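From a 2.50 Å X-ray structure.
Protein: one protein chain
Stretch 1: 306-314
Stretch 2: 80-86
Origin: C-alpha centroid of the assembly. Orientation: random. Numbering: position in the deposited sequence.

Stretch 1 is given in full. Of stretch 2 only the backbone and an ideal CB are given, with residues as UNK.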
# COMPACT_ATOMS: atom_id res chain seq x y z
N GLN A 306 -42.81 -26.07 3.98
CA GLN A 306 -42.86 -24.71 4.51
C GLN A 306 -42.57 -23.64 3.44
O GLN A 306 -43.25 -22.61 3.39
CB GLN A 306 -41.87 -24.57 5.70
CG GLN A 306 -41.95 -23.23 6.46
CD GLN A 306 -40.84 -23.00 7.49
OE1 GLN A 306 -40.27 -23.93 8.06
NE2 GLN A 306 -40.55 -21.72 7.75
N SER A 307 -41.57 -23.89 2.59
CA SER A 307 -41.17 -22.91 1.58
C SER A 307 -42.22 -22.73 0.48
O SER A 307 -42.30 -21.65 -0.10
CB SER A 307 -39.82 -23.27 0.96
OG SER A 307 -39.92 -24.36 0.07
N GLN A 308 -43.02 -23.75 0.21
CA GLN A 308 -44.02 -23.68 -0.86
C GLN A 308 -45.34 -23.02 -0.48
O GLN A 308 -46.21 -22.92 -1.33
CB GLN A 308 -44.29 -25.07 -1.43
CG GLN A 308 -43.07 -25.76 -1.99
CD GLN A 308 -42.24 -24.86 -2.88
OE1 GLN A 308 -42.55 -24.67 -4.05
NE2 GLN A 308 -41.18 -24.28 -2.31
N GLN A 309 -45.52 -22.59 0.77
CA GLN A 309 -46.73 -21.85 1.15
C GLN A 309 -46.83 -20.60 0.28
O GLN A 309 -45.81 -19.97 -0.01
CB GLN A 309 -46.73 -21.42 2.62
CG GLN A 309 -46.99 -22.54 3.63
CD GLN A 309 -46.98 -22.03 5.08
OE1 GLN A 309 -48.00 -21.56 5.61
NE2 GLN A 309 -45.81 -22.11 5.72
N SER A 310 -48.05 -20.26 -0.12
CA SER A 310 -48.31 -19.03 -0.85
C SER A 310 -48.03 -17.81 0.02
O SER A 310 -48.11 -17.85 1.25
CB SER A 310 -49.75 -18.98 -1.34
OG SER A 310 -49.88 -19.78 -2.51
N ILE A 311 -47.67 -16.72 -0.66
CA ILE A 311 -47.51 -15.43 -0.00
C ILE A 311 -48.92 -14.97 0.31
O ILE A 311 -49.81 -15.08 -0.55
CB ILE A 311 -46.82 -14.41 -0.92
CG1 ILE A 311 -45.43 -14.91 -1.36
CG2 ILE A 311 -46.72 -13.03 -0.25
CD1 ILE A 311 -44.47 -15.26 -0.23
N PRO A 312 -49.17 -14.50 1.54
CA PRO A 312 -50.49 -13.96 1.84
C PRO A 312 -50.79 -12.68 1.03
O PRO A 312 -49.91 -11.82 0.90
CB PRO A 312 -50.43 -13.68 3.35
CG PRO A 312 -48.99 -13.64 3.71
CD PRO A 312 -48.32 -14.59 2.74
N LYS A 313 -52.01 -12.57 0.48
CA LYS A 313 -52.39 -11.45 -0.37
C LYS A 313 -53.50 -10.62 0.24
O LYS A 313 -54.39 -11.14 0.91
CB LYS A 313 -52.85 -11.97 -1.74
CG LYS A 313 -51.84 -12.83 -2.49
CD LYS A 313 -50.52 -12.11 -2.72
CE LYS A 313 -50.65 -10.79 -3.49
NZ LYS A 313 -49.39 -10.37 -4.13
N VAL A 314 -53.42 -9.30 0.01
CA VAL A 314 -54.48 -8.36 0.33
C VAL A 314 -55.25 -8.19 -0.98
O VAL A 314 -54.87 -7.41 -1.83
CB VAL A 314 -53.89 -7.01 0.79
CG1 VAL A 314 -54.97 -5.94 0.90
CG2 VAL A 314 -53.18 -7.20 2.12
N UNK A 80 -48.44 -11.62 -10.77
CA UNK A 80 -48.86 -12.58 -9.77
C UNK A 80 -47.60 -13.10 -9.07
O UNK A 80 -46.74 -13.70 -9.71
CB UNK A 80 -49.67 -13.72 -10.40
N UNK A 81 -47.48 -12.83 -7.77
CA UNK A 81 -46.26 -13.15 -7.00
C UNK A 81 -45.84 -14.63 -7.10
O UNK A 81 -44.65 -14.92 -7.23
CB UNK A 81 -46.48 -12.79 -5.53
N UNK A 82 -46.80 -15.55 -7.08
CA UNK A 82 -46.49 -16.98 -7.15
C UNK A 82 -45.94 -17.38 -8.51
O UNK A 82 -45.15 -18.31 -8.62
CB UNK A 82 -47.74 -17.81 -6.84
N UNK A 83 -46.37 -16.68 -9.56
CA UNK A 83 -45.86 -16.96 -10.89
C UNK A 83 -44.44 -16.38 -11.00
O UNK A 83 -43.56 -16.99 -11.60
CB UNK A 83 -46.78 -16.38 -11.96
N UNK A 84 -44.22 -15.20 -10.42
CA UNK A 84 -42.88 -14.63 -10.34
C UNK A 84 -41.90 -15.60 -9.69
O UNK A 84 -40.82 -15.85 -10.22
CB UNK A 84 -42.91 -13.31 -9.56
N UNK A 85 -42.30 -16.15 -8.55
CA UNK A 85 -41.51 -17.15 -7.84
C UNK A 85 -41.18 -18.35 -8.70
O UNK A 85 -40.05 -18.83 -8.66
CB UNK A 85 -42.25 -17.61 -6.58
N UNK A 86 -42.16 -18.86 -9.45
CA UNK A 86 -41.94 -20.00 -10.36
C UNK A 86 -40.96 -19.63 -11.44
O UNK A 86 -40.05 -20.42 -11.74
CB UNK A 86 -43.25 -20.46 -10.99

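Position 80 comes just before the helix that begins at 81, with extended backbone angles of -123/117. Its ideal CB points sideways to stretch 1, and nothing of that stretch lies within 5.5 Å. The first turn of a helix has free backbone NH groups, so a side chain that can accept a hydrogen bond suits this place: Ser, Thr, Asp, Asn or Glu. The residue is Glu80. It caps the helix, with OE2 accepting from the backbone N of 82 at 3.1 Å.

Position 81 is helical, and its CB points toward stretch 1. The ideal CB is 4.0 Å from Lys313 NZ and 4.8 Å from Ile311 CG1. Ile311 offers an apolar surface here. A medium-sized apolar residue such as Val, Ile, Leu or Met would fit, while a positive charge so near the lysine nitrogen would be unfavourable. An acceptor such as Asp or Glu could also answer the lysine; Ile311 favours the apolar choice. The residue is Ile81, with chi1 t and chi2 p. Its CG2 packs 3.9 Å from Ile311 CB and lies 3.9 Å from Lys313 NZ.

Position 82 has its CA 6.9 Å from that of Ser310, the nearest CA pair across the stretches. Its CB points sideways, 5.2 Å from Ser310 OG, so a side chain must bend to make contact. Stretch 1 offers the backbone NH of Ile311 as a donor. An acceptor with some length is favoured; Glu or Gln could reach, and a short side chain could not reach that NH. The residue is Glu82. With chi1 and chi2 both m, its end comes nearer to stretch 1 than its CB direction suggests. OE1 accepts from Ile311 N at 2.8 Å, and the angle of 171° at the hydrogen makes the bond nearly straight.

Position 83 is out of reach of stretch 1. The visible atoms set little limit, and many helix-compatible residues would do, polar ones included. The residue is Glu83, with an extended side chain.

Position 84 is also out of reach. Stretch 1 sets no limit here, and any helix-compatible residue, large or small, would do. The residue is Tyr84, whose backbone N bonds to the O of Glu80.

Position 85 points its CB toward stretch 1, yet no atom there lies within 5.5 Å of the ideal CB. The space calls for a long side chain. Beyond it are the backbone oxygens of Ser307 and Gln309, both acceptors, so a long donor suits: Lys could at best just reach one of them, while Arg can offer separate nitrogens to both. The residue is Arg85. NH2 donates to Ser307 O at 2.8 Å, and NH1 donates to Gln309 O at 3.0 Å. Both oxygens lie at the guanidinium edge, near its plane, while Ile311 CD1 covers one face, 4.0 Å from NH1. NH1 also forms a salt bridge with Glu82 OE2 at 2.9 Å, so the two side chains brace each other while each binds stretch 1.

Position 86 is out of reach, and many residues would fit. The residue is Glu86, which continues the helix.

Stretch 2, residues 80-86: EIEEYRE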
# COMPACT_ATOMS: atom_id res chain seq x y z
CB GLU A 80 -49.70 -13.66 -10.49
CG GLU A 80 -49.93 -14.98 -9.76
CD GLU A 80 -50.34 -14.80 -8.31
OE1 GLU A 80 -51.14 -13.87 -8.05
OE2 GLU A 80 -49.87 -15.57 -7.44
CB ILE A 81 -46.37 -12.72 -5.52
CG1 ILE A 81 -45.01 -12.77 -4.80
CG2 ILE A 81 -47.34 -13.60 -4.74
CD1 ILE A 81 -44.08 -11.63 -5.17
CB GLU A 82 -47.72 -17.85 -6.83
CG GLU A 82 -48.35 -17.63 -5.46
CD GLU A 82 -47.36 -17.64 -4.31
OE1 GLU A 82 -47.46 -16.74 -3.43
OE2 GLU A 82 -46.48 -18.55 -4.28
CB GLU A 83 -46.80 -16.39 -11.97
CG GLU A 83 -46.39 -16.71 -13.40
CD GLU A 83 -47.27 -16.00 -14.41
OE1 GLU A 83 -46.79 -15.00 -15.02
OE2 GLU A 83 -48.46 -16.41 -14.54
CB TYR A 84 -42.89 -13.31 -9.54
CG TYR A 84 -41.53 -12.80 -9.23
CD1 TYR A 84 -40.83 -11.99 -10.12
CD2 TYR A 84 -40.90 -13.14 -8.03
CE1 TYR A 84 -39.55 -11.54 -9.83
CE2 TYR A 84 -39.64 -12.67 -7.72
CZ TYR A 84 -38.97 -11.87 -8.61
OH TYR A 84 -37.72 -11.42 -8.28
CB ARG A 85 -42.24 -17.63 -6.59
CG ARG A 85 -42.40 -16.56 -5.55
CD ARG A 85 -43.28 -17.07 -4.44
NE ARG A 85 -42.53 -17.93 -3.55
CZ ARG A 85 -43.05 -18.67 -2.57
NH1 ARG A 85 -44.37 -18.69 -2.34
NH2 ARG A 85 -42.24 -19.40 -1.81
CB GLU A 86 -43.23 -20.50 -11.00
CG GLU A 86 -43.92 -21.58 -10.16
CD GLU A 86 -45.42 -21.73 -10.44
OE1 GLU A 86 -45.96 -20.88 -11.18
OE2 GLU A 86 -46.05 -22.68 -9.92
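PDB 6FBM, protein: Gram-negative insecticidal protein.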